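Local coordinates for protein putative transcriptional regulator (PDB 3R0A) that is a putative transcriptional regulator that probably binds DNA through a helix-turn-helix-type domain, at residues I99-K102 with I103-S106. Residues are numbered along the deposited sequence; the frame is centred on the assembly and turned at random.
Sequences IIQK and IVQS
Ile99 and Ile103, one helical turn apart, run alongside each other on one flank of the helix, with CG2 of Ile99 4.1 Å from CD1 of Ile103. In Ile103, CG1 stands anti to the carbonyl carbon (chi1 -65°), which lays this branch back along the helix over the preceding turn, its CG1 3.2 Å from Ile99 O. Beneath the side chains run four consecutive i to i+4 hydrogen bonds, the ladder of an alpha helix. The bond from Ile103 N to Ile99 O is the longest at 3.3 Å; Val104 N reaches Ile100 O at 2.9 Å. Gln105 N lies 2.7 Å from Gln101 O, and Ser106 N closes the series on Lys102 O. A short polar side chain suits position 106, because its hydroxyl can turn back to the helix: Ser106 OG donates to Ile103 O at 2.9 Å. An amide, carrying both an acceptor and a donor, lets Gln105 serve two partners at once, OE1 accepting from Gln105 NE2 of the second subunit and NE2 donating to Asp109 OD1 of its own chain. Gln101 folds its bent chain across Val104, NE2 lying 4.0 Å from CG1, a van der Waals touch. All eight residues belong to the long helix 93-119, which presents different sides to different neighbours. Branched aliphatic residues suit two of them: Ile99, Ile100 and Ile103 pack on helix 14-22 through Leu22, Ile103 also meeting Ala21. Replacing Ile103 with alanine would probably open a gap beside Ile99 and deprive Leu22 of a packing partner. Ile100, Gln101 and Val104 rest on Leu115, Gly112 and Ala108 of the second subunit, respectively, placing these two turns against helix 14-22 of their own chain and against the second subunit.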
ATOM      1  N   ILE B  99      -1.024  -8.893 -13.289  1.00 45.93           N
ATOM      2  CA  ILE B  99      -2.277  -8.106 -13.279  1.00 44.23           C
ATOM      3  C   ILE B  99      -2.439  -7.474 -11.920  1.00 42.99           C
ATOM      4  O   ILE B  99      -2.670  -6.278 -11.787  1.00 42.92           O
ATOM      5  CB  ILE B  99      -3.567  -8.965 -13.523  1.00 44.31           C
ATOM      6  CG1 ILE B  99      -3.454  -9.857 -14.771  1.00 45.15           C
ATOM      7  CG2 ILE B  99      -4.842  -8.062 -13.527  1.00 42.28           C
ATOM      8  CD1 ILE B  99      -3.550  -9.137 -16.122  1.00 46.51           C
ATOM      9  N   ILE B 100      -2.344  -8.317 -10.912  1.00 42.19           N
ATOM     10  CA  ILE B 100      -2.454  -7.911  -9.525  1.00 42.01           C
ATOM     11  C   ILE B 100      -1.378  -6.871  -9.117  1.00 42.12           C
ATOM     12  O   ILE B 100      -1.701  -5.864  -8.459  1.00 41.23           O
ATOM     13  CB  ILE B 100      -2.495  -9.176  -8.616  1.00 42.00           C
ATOM     14  CG1 ILE B 100      -3.831  -9.909  -8.833  1.00 40.38           C
ATOM     15  CG2 ILE B 100      -2.303  -8.827  -7.146  1.00 42.88           C
ATOM     16  CD1 ILE B 100      -3.980 -11.213  -8.122  1.00 39.77           C
ATOM     17  N   GLN B 101      -0.131  -7.081  -9.547  1.00 42.08           N
ATOM     18  CA  GLN B 101       0.960  -6.180  -9.159  1.00 42.97           C
ATOM     19  C   GLN B 101       0.869  -4.841  -9.827  1.00 43.04           C
ATOM     20  O   GLN B 101       1.191  -3.813  -9.218  1.00 42.76           O
ATOM     21  CB  GLN B 101       2.341  -6.786  -9.395  1.00 43.46           C
ATOM     22  CG  GLN B 101       3.474  -5.987  -8.699  1.00 44.98           C
ATOM     23  CD  GLN B 101       3.345  -5.928  -7.177  1.00 47.71           C
ATOM     24  OE1 GLN B 101       2.732  -6.801  -6.533  1.00 48.80           O
ATOM     25  NE2 GLN B 101       3.939  -4.889  -6.585  1.00 50.21           N
ATOM     26  N   LYS B 102       0.403  -4.839 -11.074  1.00 43.04           N
ATOM     27  CA  LYS B 102       0.155  -3.592 -11.762  1.00 42.38           C
ATOM     28  C   LYS B 102      -0.776  -2.766 -10.896  1.00 41.08           C
ATOM     29  O   LYS B 102      -0.542  -1.582 -10.672  1.00 41.41           O
ATOM     30  CB  LYS B 102      -0.454  -3.835 -13.147  1.00 43.67           C
ATOM     31  CG  LYS B 102       0.076  -2.879 -14.236  1.00 46.83           C
ATOM     32  CD  LYS B 102       1.373  -3.441 -14.855  1.00 51.33           C
ATOM     33  CE  LYS B 102       1.081  -4.071 -16.249  1.00 53.13           C
ATOM     34  NZ  LYS B 102       2.097  -5.173 -16.510  1.00 56.51           N
ATOM     35  N   ILE B 103      -1.808  -3.425 -10.382  1.00 39.37           N
ATOM     36  CA  ILE B 103      -2.832  -2.802  -9.548  1.00 38.34           C
ATOM     37  C   ILE B 103      -2.326  -2.334  -8.158  1.00 37.74           C
ATOM     38  O   ILE B 103      -2.610  -1.199  -7.737  1.00 38.30           O
ATOM     39  CB  ILE B 103      -4.040  -3.751  -9.394  1.00 37.92           C
ATOM     40  CG1 ILE B 103      -4.713  -3.971 -10.766  1.00 38.91           C
ATOM     41  CG2 ILE B 103      -5.030  -3.195  -8.397  1.00 38.53           C
ATOM     42  CD1 ILE B 103      -5.709  -5.129 -10.814  1.00 37.87           C
ATOM     43  N   VAL B 104      -1.613  -3.201  -7.446  1.00 36.49           N
ATOM     44  CA  VAL B 104      -0.904  -2.809  -6.220  1.00 35.66           C
ATOM     45  C   VAL B 104       0.061  -1.653  -6.504  1.00 35.52           C
ATOM     46  O   VAL B 104       0.149  -0.712  -5.745  1.00 35.15           O
ATOM     47  CB  VAL B 104      -0.064  -3.976  -5.636  1.00 36.19           C
ATOM     48  CG1 VAL B 104       0.842  -3.473  -4.500  1.00 35.26           C
ATOM     49  CG2 VAL B 104      -0.970  -5.118  -5.137  1.00 34.02           C
ATOM     50  N   GLN B 105       0.790  -1.729  -7.607  1.00 34.84           N
ATOM     51  CA  GLN B 105       1.708  -0.658  -7.923  1.00 34.55           C
ATOM     52  C   GLN B 105       0.959   0.692  -7.980  1.00 34.89           C
ATOM     53  O   GLN B 105       1.419   1.700  -7.396  1.00 34.47           O
ATOM     54  CB  GLN B 105       2.455  -0.964  -9.243  1.00 34.00           C
ATOM     55  CG  GLN B 105       3.578   0.005  -9.593  1.00 34.06           C
ATOM     56  CD  GLN B 105       4.479   0.254  -8.394  1.00 33.23           C
ATOM     57  OE1 GLN B 105       4.904  -0.704  -7.736  1.00 31.76           O
ATOM     58  NE2 GLN B 105       4.724   1.544  -8.070  1.00 30.00           N
ATOM     59  N   SER B 106      -0.188   0.710  -8.682  1.00 35.06           N
ATOM     60  CA  SER B 106      -0.965   1.957  -8.848  1.00 35.19           C
ATOM     61  C   SER B 106      -1.493   2.487  -7.532  1.00 34.61           C
ATOM     62  O   SER B 106      -1.610   3.697  -7.362  1.00 35.62           O
ATOM     63  CB  SER B 106      -2.084   1.832  -9.896  1.00 35.04           C
ATOM     64  OG  SER B 106      -3.215   1.148  -9.371  1.00 36.25           O
TER